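Local atomic coordinates of jasmonate-induced oxygenase 2 (Arabidopsis thaliana, PDB entry 6LSV), a protein that uses iron, 2-oxoglutarate and oxygen to hydroxylate the plant stress hormone jasmonate, giving 12-hydroxyjasmonate and so taking part in control of jasmonate signalling. Residues I7-S12 and Y121-G126; D23-P28 and L133-Y138; G200-A205 and N302-I307; I271-N276 and I309-E314. All blocks are in the same frame, centred on the assembly; numbering follows the deposited sequence.

Contacts 1 and 2 tie the N-terminal part of the chain to the region around strands 120-122 and 137-144, and they touch each other where S123 OG meets D137 OD1. Contact 4 lies across the chain's centre from contacts 1 and 2, and contact 3, on the same side as contact 4, meets it where P303 packs on I309. Contacts 1 and 4 are largely buried, contacts 2 and 3 only partly. Contacts 1 to 3 reach the same large sheet. Their chemistry differs: contact 1 is an arginine stacked on a tyrosine, contact 2 mixes a salt bridge with an aromatic pair, contact 3 is mainly backbone strand pairing, and contact 4 packs aliphatic side chains around a helix end.

Contact 1 of 4, residues I7-S12 and Y121-G126; sequences IVRVQS and YGSRLG
R9 lays its guanidinium on the ring of Y121, and this is the tight part of the contact. The two flat groups are 4.2 Å apart between centres with planes at 30°, offset so that R9 NE comes 3.3 Å from Y121 CE2 near the ring's rim. A bend at chi2 (-58°) places R9 CD beside the ring, 3.5 Å from Y121 CE2. I7 CG2 covers the opposite guanidinium face, leaving the group sandwiched. At its edge, in plane, lie G122 C and S123 N, while NH1 gives a weak hydrogen bond to Y121 O at 3.4 Å. The charge has its main partner in E109, which forms a salt bridge with NE. S123 fills the corner beside the arginine stem: its OG, hydrogen-bonded to D137, is 3.4 Å from R9 CD, and its CB is 3.6 Å from V8 O.

The packing is looser at the outer end of I7, a partly exposed residue whose CD1 approaches R124 CD only at 4.3 Å; V8 turns its side chain away. A water also sits at the guanidinium, 2.7 Å from R9 NH2 in a weak bond.

R9 holds the N-cap position of helix 10-15, whose first turn is met by D137 through the N-H groups of V10 and Q11. D137 belongs to strand 137-144, the neighbour of strand 120-122 at the edge of the large sheet.

Contact 2 of 4, residues D23-P28 and L133-Y138; sequences DRYIKP and LDWSDY
K27 sets its ammonium above the carbonyl of L133: NZ gives L133 O a hydrogen bond of 2.8 Å, yet stands 74° out of the carbonyl plane. The same nitrogen makes a salt bridge to D134 OD1 at 2.6 Å, met nearly along the C-O bond, so two successive residues grip one charge. D134 OD1 is also hydrogen-bonded to S225 OG.

Beside this polar grip lies an aromatic one. The CE3 and CZ3 edge of W135 points at the face of Y25, an edge-to-face pair with centroids 5.2 Å apart and planes at 83°. NE1 of the indole bonds to K214 O. L133 CB leans obliquely on the Y25 ring, 3.6 Å from CE1, while L133 CD1 lies over a face of the R24 guanidinium, whose NH2 is held by A131 O and by a salt bridge to E5.

The backbones are joined directly by L133 N to R24 O, 2.7 Å, and through a water that lies 2.9 Å from both Y25 O and L133 O.

What results is an N-terminal loop clamped onto the lead-in to strand 137-144, part of the large sheet of the double-stranded beta-helix fold of 2-oxoglutarate oxygenases; the D134 side chain lies about 6 Å from that of jasmonate-binding R208.

Contact 3 of 4, residues G200-A205 and N302-I307; sequences GENIGA and NPKSDI
G204 and N302 form an antiparallel hydrogen-bonded pair at the ends of strands 204-212 and 294-302, neighbours in the large sheet of the double-stranded beta-helix core. Both bonds of the pair are nearly straight: G204 N to N302 O is 2.9 Å, and N302 N to G204 O is 2.8 Å. Past this pair the chains diverge: N202 centres an inverse gamma turn, and the backbone of K304 pairs with F198.

Van der Waals contacts extend the join. I203 CB rests 3.4 Å from N302 O, and the aliphatic stem of K304 runs past the N202 carbonyl, with K304 CB 3.4 Å from N202 O. CG of K304, anti to its backbone N (chi1 -166°), is set beside that same oxygen. Farther out, K304 CE comes to 3.7 Å from N202 ND2.

Among polar side chains, N302 OD1 takes the N-H of G232, and the N302 side chain is about 5 Å from the bound jasmonate and about 4 Å from that of R333, which binds it. At the outer end, the bond from I307 N to K304 O closes a type I turn, and K304 NZ reaches across it to D306 OD1 in a 2.6 Å salt bridge, using the syn lone pair of that oxygen.

Contact 4 of 4, residues I271-N276 and I309-E314; sequences IQILSN and IQPLQE
P311 lodges against the carboxyl end of helix 269-274, its ring set between I273 and N276. Two walls of the hollow are the I273 carbonyl and the N276 amide. The carbonyl O receives a CA-H...O contact from P311 CA at 3.1 Å, and N276 OD1 comes 3.4 Å from P311 CG; I273 CG2 meets the ring at P311 CD, 3.9 Å away. N276 OD1 takes the N-H of L323 and its ND2 gives to P321 O, so the amide that walls the hollow is itself held by the loop beyond.

A second bump goes the opposite way. The isobutyl group of L274 pushes into a recess of the 309-314 chain: CD2 reaches the Q310 carbonyl and lies 4.0 Å from L312 CG, while CG sits 4.1 Å from I309 CG2. That same I309 methyl also meets I273 CG2, at 4.0 Å, and so fills the notch between two successive helix residues. With CG2 anti to its backbone N, I309 points this methyl into the notch. Outside the pair, A197 and F198 cover L274, and F194 and A197 cover L312.

One backbone bond locks the fit: L312 N to L274 O is 2.9 Å and almost straight (175°), landing on an in-plane lone pair of a carbonyl in the helix's last turn. N276, at positive phi, is the C-prime residue, its N bonded to I273 O and that of S277 to Q272 O: a Schellman C-terminal ending of the helix, packed here against an extended, proline-bearing chain.

Contact 1 of 4, residues I7-S12 and Y121-G126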
loop_
_atom_site.group_PDB
_atom_site.type_symbol
_atom_site.label_atom_id
_atom_site.label_comp_id
_atom_site.label_asym_id
_atom_site.label_seq_id
_atom_site.Cartn_x
_atom_site.Cartn_y
_atom_site.Cartn_z
ATOM N N ILE A 7 14.413 -13.746 11.449
ATOM C CA ILE A 7 14.182 -12.407 10.918
ATOM C C ILE A 7 15.249 -11.461 11.454
ATOM O O ILE A 7 15.511 -11.420 12.661
ATOM C CB ILE A 7 12.776 -11.902 11.284
ATOM C CG1 ILE A 7 11.757 -12.260 10.201
ATOM C CG2 ILE A 7 12.782 -10.403 11.420
ATOM C CD1 ILE A 7 11.744 -13.703 9.816
ATOM N N VAL A 8 15.861 -10.698 10.557
ATOM C CA VAL A 8 16.759 -9.613 10.927
ATOM C C VAL A 8 15.980 -8.311 10.818
ATOM O O VAL A 8 15.429 -7.998 9.754
ATOM C CB VAL A 8 18.006 -9.585 10.034
ATOM C CG1 VAL A 8 18.749 -8.280 10.215
ATOM C CG2 VAL A 8 18.901 -10.761 10.349
ATOM N N ARG A 9 15.918 -7.555 11.909
ATOM C CA ARG A 9 15.234 -6.267 11.893
ATOM C C ARG A 9 16.149 -5.221 11.271
ATOM O O ARG A 9 17.237 -4.955 11.791
ATOM C CB ARG A 9 14.819 -5.858 13.302
ATOM C CG ARG A 9 13.994 -6.908 14.021
ATOM C CD ARG A 9 12.733 -7.257 13.249
ATOM N NE ARG A 9 11.945 -8.266 13.948
ATOM C CZ ARG A 9 10.794 -8.763 13.505
ATOM N NH1 ARG A 9 10.288 -8.345 12.353
ATOM N NH2 ARG A 9 10.152 -9.682 14.211
ATOM N N VAL A 10 15.710 -4.631 10.156
ATOM C CA VAL A 10 16.543 -3.678 9.427
ATOM C C VAL A 10 16.992 -2.539 10.332
ATOM O O VAL A 10 18.082 -1.982 10.152
ATOM C CB VAL A 10 15.787 -3.161 8.185
ATOM C CG1 VAL A 10 16.707 -2.347 7.301
ATOM C CG2 VAL A 10 15.207 -4.327 7.404
ATOM N N GLN A 11 16.179 -2.192 11.332
ATOM C CA GLN A 11 16.592 -1.181 12.298
ATOM C C GLN A 11 17.854 -1.607 13.040
ATOM O O GLN A 11 18.707 -0.769 13.358
ATOM C CB GLN A 11 15.461 -0.901 13.284
ATOM C CG GLN A 11 15.735 0.274 14.197
ATOM C CD GLN A 11 14.777 0.344 15.367
ATOM O OE1 GLN A 11 13.862 -0.474 15.487
ATOM N NE2 GLN A 11 14.982 1.324 16.238
ATOM N N SER A 12 17.990 -2.906 13.327
ATOM C CA SER A 12 19.186 -3.391 14.011
ATOM C C SER A 12 20.427 -3.169 13.163
ATOM O O SER A 12 21.500 -2.847 13.688
ATOM C CB SER A 12 19.045 -4.875 14.352
ATOM O OG SER A 12 17.879 -5.127 15.114
ATOM N N TYR A 121 4.587 -7.007 13.954
ATOM C CA TYR A 121 5.857 -6.375 13.625
ATOM C C TYR A 121 6.617 -7.267 12.649
ATOM O O TYR A 121 6.979 -8.399 12.989
ATOM C CB TYR A 121 6.648 -6.145 14.912
ATOM C CG TYR A 121 8.037 -5.574 14.755
ATOM C CD1 TYR A 121 8.257 -4.409 14.030
ATOM C CD2 TYR A 121 9.124 -6.176 15.374
ATOM C CE1 TYR A 121 9.529 -3.879 13.902
ATOM C CE2 TYR A 121 10.397 -5.655 15.256
ATOM C CZ TYR A 121 10.595 -4.508 14.520
ATOM O OH TYR A 121 11.864 -3.990 14.399
ATOM N N GLY A 122 6.852 -6.760 11.434
ATOM C CA GLY A 122 7.444 -7.555 10.382
ATOM C C GLY A 122 8.648 -6.878 9.754
ATOM O O GLY A 122 8.834 -5.666 9.854
ATOM N N SER A 123 9.470 -7.698 9.094
ATOM C CA SER A 123 10.624 -7.201 8.350
ATOM C C SER A 123 10.757 -7.779 6.949
ATOM O O SER A 123 11.637 -7.331 6.207
ATOM C CB SER A 123 11.923 -7.476 9.119
ATOM O OG SER A 123 12.179 -6.436 10.048
ATOM N N ARG A 124 9.930 -8.741 6.552
ATOM C CA ARG A 124 9.992 -9.279 5.203
ATOM C C ARG A 124 8.592 -9.674 4.758
ATOM O O ARG A 124 7.666 -9.794 5.567
ATOM C CB ARG A 124 10.949 -10.478 5.115
ATOM C CG ARG A 124 10.391 -11.766 5.703
ATOM C CD ARG A 124 11.391 -12.904 5.607
ATOM N NE ARG A 124 11.288 -13.612 4.335
ATOM C CZ ARG A 124 12.276 -14.308 3.780
ATOM N NH1 ARG A 124 13.453 -14.398 4.384
ATOM N NH2 ARG A 124 12.085 -14.914 2.618
ATOM N N LEU A 125 8.451 -9.872 3.451
ATOM C CA LEU A 125 7.194 -10.282 2.841
ATOM C C LEU A 125 7.507 -11.406 1.867
ATOM O O LEU A 125 8.291 -11.219 0.930
ATOM C CB LEU A 125 6.521 -9.099 2.137
ATOM C CG LEU A 125 5.189 -9.268 1.407
ATOM C CD1 LEU A 125 4.144 -9.901 2.308
ATOM C CD2 LEU A 125 4.709 -7.910 0.909
ATOM N N GLY A 126 6.922 -12.574 2.101
ATOM C CA GLY A 126 7.271 -13.769 1.365
ATOM C C GLY A 126 8.097 -14.730 2.204
ATOM O O GLY A 126 8.630 -14.394 3.265
HETATM O O HOH W 1 8.889 -10.939 12.135
#

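Contact 2 of 4, residues D23-P28 and L133-Y138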
loop_
_atom_site.group_PDB
_atom_site.type_symbol
_atom_site.label_atom_id
_atom_site.label_comp_id
_atom_site.label_asym_id
_atom_site.label_seq_id
_atom_site.Cartn_x
_atom_site.Cartn_y
_atom_site.Cartn_z
ATOM N N ASP A 23 24.768 -8.757 1.608
ATOM C CA ASP A 23 24.363 -9.150 0.261
ATOM C C ASP A 23 22.872 -9.457 0.169
ATOM O O ASP A 23 22.290 -9.306 -0.912
ATOM C CB ASP A 23 25.188 -10.357 -0.212
ATOM C CG ASP A 23 24.950 -10.696 -1.689
ATOM O OD1 ASP A 23 23.908 -11.306 -2.020
ATOM O OD2 ASP A 23 25.806 -10.334 -2.526
ATOM N N ARG A 24 22.237 -9.862 1.275
ATOM C CA ARG A 24 20.798 -10.098 1.255
ATOM C C ARG A 24 20.016 -8.851 0.857
ATOM O O ARG A 24 18.881 -8.970 0.383
ATOM C CB ARG A 24 20.310 -10.586 2.623
ATOM C CG ARG A 24 20.924 -11.899 3.108
ATOM C CD ARG A 24 20.538 -13.079 2.231
ATOM N NE ARG A 24 19.094 -13.191 2.048
ATOM C CZ ARG A 24 18.272 -13.795 2.900
ATOM N NH1 ARG A 24 18.748 -14.352 4.006
ATOM N NH2 ARG A 24 16.972 -13.845 2.646
ATOM N N TYR A 25 20.598 -7.664 1.034
ATOM C CA TYR A 25 19.925 -6.403 0.755
ATOM C C TYR A 25 20.478 -5.704 -0.482
ATOM O O TYR A 25 20.126 -4.548 -0.737
ATOM C CB TYR A 25 20.015 -5.480 1.973
ATOM C CG TYR A 25 19.539 -6.138 3.249
ATOM C CD1 TYR A 25 18.205 -6.066 3.633
ATOM C CD2 TYR A 25 20.419 -6.848 4.063
ATOM C CE1 TYR A 25 17.761 -6.673 4.791
ATOM C CE2 TYR A 25 19.982 -7.462 5.226
ATOM C CZ TYR A 25 18.652 -7.372 5.584
ATOM O OH TYR A 25 18.209 -7.976 6.735
ATOM N N ILE A 26 21.326 -6.375 -1.256
ATOM C CA ILE A 26 21.841 -5.824 -2.504
ATOM C C ILE A 26 20.968 -6.323 -3.646
ATOM O O ILE A 26 20.826 -7.534 -3.850
ATOM C CB ILE A 26 23.311 -6.211 -2.727
ATOM C CG1 ILE A 26 24.159 -5.833 -1.512
ATOM C CG2 ILE A 26 23.848 -5.551 -3.988
ATOM C CD1 ILE A 26 25.592 -6.301 -1.604
ATOM N N LYS A 27 20.386 -5.401 -4.385
ATOM C CA LYS A 27 19.558 -5.783 -5.514
ATOM C C LYS A 27 20.414 -5.976 -6.756
ATOM O O LYS A 27 21.529 -5.447 -6.841
ATOM C CB LYS A 27 18.495 -4.718 -5.765
ATOM C CG LYS A 27 17.691 -4.353 -4.527
ATOM C CD LYS A 27 17.039 -5.578 -3.897
ATOM C CE LYS A 27 15.902 -5.173 -2.963
ATOM N NZ LYS A 27 15.266 -6.346 -2.298
ATOM N N PRO A 28 19.937 -6.757 -7.726
ATOM C CA PRO A 28 20.672 -6.892 -8.987
ATOM C C PRO A 28 20.928 -5.531 -9.615
ATOM O O PRO A 28 20.152 -4.588 -9.440
ATOM C CB PRO A 28 19.735 -7.739 -9.853
ATOM C CG PRO A 28 18.958 -8.542 -8.880
ATOM C CD PRO A 28 18.782 -7.671 -7.660
ATOM N N LEU A 133 16.179 -9.162 0.239
ATOM C CA LEU A 133 15.350 -8.480 1.218
ATOM C C LEU A 133 15.343 -6.978 0.964
ATOM O O LEU A 133 16.229 -6.429 0.301
ATOM C CB LEU A 133 15.832 -8.768 2.642
ATOM C CG LEU A 133 15.792 -10.244 3.023
ATOM C CD1 LEU A 133 16.364 -10.446 4.412
ATOM C CD2 LEU A 133 14.368 -10.767 2.941
ATOM N N ASP A 134 14.326 -6.320 1.511
ATOM C CA ASP A 134 14.167 -4.882 1.381
ATOM C C ASP A 134 14.623 -4.177 2.653
ATOM O O ASP A 134 14.585 -4.743 3.751
ATOM C CB ASP A 134 12.713 -4.526 1.071
ATOM C CG ASP A 134 12.292 -4.963 -0.320
ATOM O OD1 ASP A 134 13.182 -5.218 -1.160
ATOM O OD2 ASP A 134 11.072 -5.056 -0.571
ATOM N N TRP A 135 15.059 -2.929 2.493
ATOM C CA TRP A 135 15.599 -2.150 3.606
ATOM C C TRP A 135 14.464 -1.431 4.335
ATOM O O TRP A 135 14.345 -0.205 4.322
ATOM C CB TRP A 135 16.649 -1.164 3.110
ATOM C CG TRP A 135 17.546 -0.665 4.207
ATOM C CD1 TRP A 135 17.457 0.529 4.863
ATOM C CD2 TRP A 135 18.663 -1.354 4.780
ATOM N NE1 TRP A 135 18.451 0.627 5.806
ATOM C CE2 TRP A 135 19.204 -0.517 5.776
ATOM C CE3 TRP A 135 19.256 -2.599 4.549
ATOM C CZ2 TRP A 135 20.312 -0.883 6.538
ATOM C CZ3 TRP A 135 20.355 -2.961 5.306
ATOM C CH2 TRP A 135 20.873 -2.107 6.287
ATOM N N SER A 136 13.624 -2.228 4.991
ATOM C CA SER A 136 12.520 -1.648 5.740
ATOM C C SER A 136 11.998 -2.649 6.755
ATOM O O SER A 136 12.051 -3.864 6.541
ATOM C CB SER A 136 11.372 -1.211 4.822
ATOM O OG SER A 136 11.114 -2.184 3.826
ATOM N N ASP A 137 11.500 -2.113 7.863
ATOM C CA ASP A 137 10.637 -2.818 8.794
ATOM C C ASP A 137 9.224 -2.278 8.627
ATOM O O ASP A 137 9.017 -1.199 8.062
ATOM C CB ASP A 137 11.109 -2.635 10.241
ATOM C CG ASP A 137 12.530 -3.125 10.458
ATOM O OD1 ASP A 137 12.937 -4.101 9.794
ATOM O OD2 ASP A 137 13.243 -2.529 11.292
ATOM N N TYR A 138 8.242 -3.028 9.116
ATOM C CA TYR A 138 6.863 -2.605 8.937
ATOM C C TYR A 138 6.001 -3.181 10.049
ATOM O O TYR A 138 6.402 -4.099 10.769
ATOM C CB TYR A 138 6.325 -3.026 7.563
ATOM C CG TYR A 138 6.160 -4.520 7.407
ATOM C CD1 TYR A 138 4.967 -5.144 7.748
ATOM C CD2 TYR A 138 7.199 -5.306 6.919
ATOM C CE1 TYR A 138 4.813 -6.508 7.612
ATOM C CE2 TYR A 138 7.054 -6.674 6.778
ATOM C CZ TYR A 138 5.857 -7.271 7.127
ATOM O OH TYR A 138 5.698 -8.634 6.995
HETATM O O HOH W 2 17.340 -3.808 -0.207
#

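Contact 3 of 4, residues G200-A205 and N302-I307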
loop_
_atom_site.group_PDB
_atom_site.type_symbol
_atom_site.label_atom_id
_atom_site.label_comp_id
_atom_site.label_asym_id
_atom_site.label_seq_id
_atom_site.Cartn_x
_atom_site.Cartn_y
_atom_site.Cartn_z
ATOM N N GLY A 200 -20.664 -4.148 -0.268
ATOM C CA GLY A 200 -21.390 -3.147 0.492
ATOM C C GLY A 200 -20.595 -2.548 1.634
ATOM O O GLY A 200 -19.508 -2.000 1.427
ATOM N N GLU A 201 -21.133 -2.644 2.846
ATOM C CA GLU A 201 -20.476 -2.089 4.019
ATOM C C GLU A 201 -19.514 -3.062 4.690
ATOM O O GLU A 201 -18.626 -2.615 5.428
ATOM C CB GLU A 201 -21.522 -1.617 5.039
ATOM C CG GLU A 201 -22.250 -2.722 5.774
ATOM C CD GLU A 201 -22.566 -2.333 7.205
ATOM O OE1 GLU A 201 -23.403 -1.422 7.397
ATOM O OE2 GLU A 201 -21.983 -2.935 8.135
ATOM N N ASN A 202 -19.657 -4.371 4.461
ATOM C CA ASN A 202 -18.729 -5.344 5.037
ATOM C C ASN A 202 -17.551 -5.595 4.094
ATOM O O ASN A 202 -17.324 -6.693 3.586
ATOM C CB ASN A 202 -19.446 -6.640 5.385
ATOM C CG ASN A 202 -18.710 -7.432 6.456
ATOM O OD1 ASN A 202 -17.960 -6.865 7.255
ATOM N ND2 ASN A 202 -18.915 -8.745 6.473
ATOM N N ILE A 203 -16.787 -4.529 3.879
ATOM C CA ILE A 203 -15.553 -4.588 3.110
ATOM C C ILE A 203 -14.413 -4.938 4.055
ATOM O O ILE A 203 -14.634 -5.202 5.244
ATOM C CB ILE A 203 -15.292 -3.255 2.388
ATOM C CG1 ILE A 203 -15.482 -2.081 3.350
ATOM C CG2 ILE A 203 -16.245 -3.095 1.224
ATOM C CD1 ILE A 203 -14.238 -1.693 4.122
ATOM N N GLY A 204 -13.190 -4.926 3.542
ATOM C CA GLY A 204 -11.999 -5.141 4.347
ATOM C C GLY A 204 -11.168 -3.871 4.386
ATOM O O GLY A 204 -11.098 -3.133 3.398
ATOM N N ALA A 205 -10.547 -3.621 5.534
ATOM C CA ALA A 205 -9.678 -2.465 5.707
ATOM C C ALA A 205 -8.525 -2.879 6.599
ATOM O O ALA A 205 -8.747 -3.330 7.725
ATOM C CB ALA A 205 -10.434 -1.283 6.321
ATOM N N ASN A 302 -10.237 -2.896 0.796
ATOM C CA ASN A 302 -10.278 -4.125 0.028
ATOM C C ASN A 302 -11.698 -4.660 -0.095
ATOM O O ASN A 302 -12.547 -4.391 0.760
ATOM C CB ASN A 302 -9.391 -5.191 0.682
ATOM C CG ASN A 302 -7.938 -4.769 0.756
ATOM O OD1 ASN A 302 -7.426 -4.107 -0.146
ATOM N ND2 ASN A 302 -7.267 -5.145 1.837
ATOM N N PRO A 303 -11.988 -5.415 -1.150
ATOM C CA PRO A 303 -13.276 -6.110 -1.217
ATOM C C PRO A 303 -13.339 -7.216 -0.179
ATOM O O PRO A 303 -12.316 -7.771 0.228
ATOM C CB PRO A 303 -13.304 -6.680 -2.640
ATOM C CG PRO A 303 -11.874 -6.779 -3.041
ATOM C CD PRO A 303 -11.160 -5.655 -2.346
ATOM N N LYS A 304 -14.560 -7.516 0.263
ATOM C CA LYS A 304 -14.795 -8.677 1.115
ATOM C C LYS A 304 -14.077 -9.902 0.551
ATOM O O LYS A 304 -14.243 -10.249 -0.621
ATOM C CB LYS A 304 -16.301 -8.924 1.222
ATOM C CG LYS A 304 -16.726 -9.882 2.312
ATOM C CD LYS A 304 -18.239 -9.874 2.485
ATOM C CE LYS A 304 -18.692 -10.917 3.492
ATOM N NZ LYS A 304 -18.257 -12.286 3.107
ATOM N N SER A 305 -13.273 -10.554 1.397
ATOM C CA SER A 305 -12.211 -11.432 0.909
ATOM C C SER A 305 -12.717 -12.750 0.320
ATOM O O SER A 305 -11.953 -13.426 -0.378
ATOM C CB SER A 305 -11.210 -11.719 2.037
ATOM O OG SER A 305 -11.859 -12.002 3.262
ATOM N N ASP A 306 -13.965 -13.144 0.567
ATOM C CA ASP A 306 -14.469 -14.374 -0.032
ATOM C C ASP A 306 -15.347 -14.121 -1.254
ATOM O O ASP A 306 -15.880 -15.076 -1.831
ATOM C CB ASP A 306 -15.230 -15.210 1.002
ATOM C CG ASP A 306 -16.261 -14.405 1.773
ATOM O OD1 ASP A 306 -16.517 -13.241 1.406
ATOM O OD2 ASP A 306 -16.832 -14.947 2.744
ATOM N N ILE A 307 -15.501 -12.868 -1.666
ATOM C CA ILE A 307 -16.241 -12.542 -2.882
ATOM C C ILE A 307 -15.366 -12.861 -4.087
ATOM O O ILE A 307 -14.238 -12.354 -4.183
ATOM C CB ILE A 307 -16.669 -11.067 -2.902
ATOM C CG1 ILE A 307 -17.696 -10.778 -1.807
ATOM C CG2 ILE A 307 -17.219 -10.692 -4.271
ATOM C CD1 ILE A 307 -18.211 -9.350 -1.840
#

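Contact 4 of 4, residues I271-N276 and I309-E314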
loop_
_atom_site.group_PDB
_atom_site.type_symbol
_atom_site.label_atom_id
_atom_site.label_comp_id
_atom_site.label_asym_id
_atom_site.label_seq_id
_atom_site.Cartn_x
_atom_site.Cartn_y
_atom_site.Cartn_z
ATOM N N ILE A 271 -9.120 -3.492 -8.280
ATOM C CA ILE A 271 -9.897 -2.564 -9.093
ATOM C C ILE A 271 -9.504 -2.669 -10.562
ATOM O O ILE A 271 -10.362 -2.541 -11.443
ATOM C CB ILE A 271 -9.751 -1.131 -8.551
ATOM C CG1 ILE A 271 -10.482 -1.007 -7.213
ATOM C CG2 ILE A 271 -10.291 -0.109 -9.545
ATOM C CD1 ILE A 271 -10.592 0.408 -6.695
ATOM N N GLN A 272 -8.226 -2.928 -10.857
ATOM C CA GLN A 272 -7.839 -3.184 -12.242
ATOM C C GLN A 272 -8.642 -4.341 -12.822
ATOM O O GLN A 272 -9.084 -4.287 -13.977
ATOM C CB GLN A 272 -6.338 -3.469 -12.341
ATOM C CG GLN A 272 -5.908 -4.025 -13.706
ATOM C CD GLN A 272 -4.410 -3.926 -13.971
ATOM O OE1 GLN A 272 -3.720 -3.064 -13.428
ATOM N NE2 GLN A 272 -3.907 -4.807 -14.824
ATOM N N ILE A 273 -8.864 -5.387 -12.020
ATOM C CA ILE A 273 -9.641 -6.534 -12.478
ATOM C C ILE A 273 -11.111 -6.161 -12.644
ATOM O O ILE A 273 -11.747 -6.529 -13.638
ATOM C CB ILE A 273 -9.460 -7.719 -11.511
ATOM C CG1 ILE A 273 -7.993 -8.152 -11.462
ATOM C CG2 ILE A 273 -10.342 -8.889 -11.920
ATOM C CD1 ILE A 273 -7.607 -8.823 -10.168
ATOM N N LEU A 274 -11.673 -5.423 -11.679
ATOM C CA LEU A 274 -13.083 -5.047 -11.762
ATOM C C LEU A 274 -13.348 -4.136 -12.955
ATOM O O LEU A 274 -14.349 -4.303 -13.664
ATOM C CB LEU A 274 -13.523 -4.376 -10.461
ATOM C CG LEU A 274 -13.834 -5.327 -9.300
ATOM C CD1 LEU A 274 -13.984 -4.567 -7.997
ATOM C CD2 LEU A 274 -15.088 -6.138 -9.581
ATOM N N SER A 275 -12.459 -3.179 -13.204
ATOM C CA SER A 275 -12.600 -2.280 -14.339
ATOM C C SER A 275 -12.234 -2.940 -15.664
ATOM O O SER A 275 -12.113 -2.232 -16.669
ATOM C CB SER A 275 -11.743 -1.027 -14.128
ATOM O OG SER A 275 -10.358 -1.324 -14.192
ATOM N N ASN A 276 -12.064 -4.265 -15.683
ATOM C CA ASN A 276 -11.609 -4.999 -16.869
ATOM C C ASN A 276 -10.401 -4.317 -17.506
ATOM O O ASN A 276 -10.315 -4.173 -18.729
ATOM C CB ASN A 276 -12.740 -5.168 -17.890
ATOM C CG ASN A 276 -12.511 -6.353 -18.827
ATOM O OD1 ASN A 276 -11.811 -7.306 -18.485
ATOM N ND2 ASN A 276 -13.102 -6.292 -20.015
ATOM N N ILE A 309 -13.829 -12.090 -7.265
ATOM C CA ILE A 309 -13.626 -10.843 -7.991
ATOM C C ILE A 309 -13.409 -11.164 -9.461
ATOM O O ILE A 309 -12.588 -12.025 -9.806
ATOM C CB ILE A 309 -12.431 -10.066 -7.417
ATOM C CG1 ILE A 309 -12.726 -9.607 -5.985
ATOM C CG2 ILE A 309 -12.075 -8.887 -8.315
ATOM C CD1 ILE A 309 -13.941 -8.723 -5.865
ATOM N N GLN A 310 -14.142 -10.478 -10.329
ATOM C CA GLN A 310 -13.977 -10.629 -11.768
ATOM C C GLN A 310 -14.356 -9.313 -12.425
ATOM O O GLN A 310 -14.946 -8.436 -11.782
ATOM C CB GLN A 310 -14.827 -11.784 -12.316
ATOM C CG GLN A 310 -16.288 -11.751 -11.924
ATOM C CD GLN A 310 -17.075 -12.865 -12.582
ATOM O OE1 GLN A 310 -16.912 -13.131 -13.770
ATOM N NE2 GLN A 310 -17.921 -13.534 -11.807
ATOM N N PRO A 311 -14.004 -9.128 -13.697
ATOM C CA PRO A 311 -14.418 -7.908 -14.403
ATOM C C PRO A 311 -15.921 -7.693 -14.321
ATOM O O PRO A 311 -16.711 -8.618 -14.519
ATOM C CB PRO A 311 -13.961 -8.167 -15.841
ATOM C CG PRO A 311 -12.804 -9.085 -15.703
ATOM C CD PRO A 311 -13.080 -9.946 -14.506
ATOM N N LEU A 312 -16.314 -6.459 -14.015
ATOM C CA LEU A 312 -17.729 -6.131 -13.922
ATOM C C LEU A 312 -18.428 -6.445 -15.237
ATOM O O LEU A 312 -17.892 -6.194 -16.322
ATOM C CB LEU A 312 -17.914 -4.656 -13.562
ATOM C CG LEU A 312 -17.520 -4.247 -12.142
ATOM C CD1 LEU A 312 -17.319 -2.734 -12.049
ATOM C CD2 LEU A 312 -18.566 -4.716 -11.146
ATOM N N GLN A 313 -19.627 -7.021 -15.138
ATOM C CA GLN A 313 -20.348 -7.413 -16.344
ATOM C C GLN A 313 -20.776 -6.203 -17.161
ATOM O O GLN A 313 -20.912 -6.304 -18.386
ATOM C CB GLN A 313 -21.559 -8.266 -15.974
ATOM C CG GLN A 313 -22.510 -7.609 -14.992
ATOM C CD GLN A 313 -23.518 -8.591 -14.431
ATOM O OE1 GLN A 313 -23.359 -9.805 -14.569
ATOM N NE2 GLN A 313 -24.569 -8.071 -13.805
ATOM N N GLU A 314 -20.971 -5.054 -16.510
ATOM C CA GLU A 314 -21.379 -3.846 -17.221
ATOM C C GLU A 314 -20.346 -3.413 -18.253
ATOM O O GLU A 314 -20.702 -2.789 -19.260
ATOM C CB GLU A 314 -21.624 -2.708 -16.227
ATOM C CG GLU A 314 -22.940 -2.784 -15.468
ATOM C CD GLU A 314 -22.857 -3.664 -14.231
ATOM O OE1 GLU A 314 -21.829 -4.356 -14.055
ATOM O OE2 GLU A 314 -23.821 -3.662 -13.434
#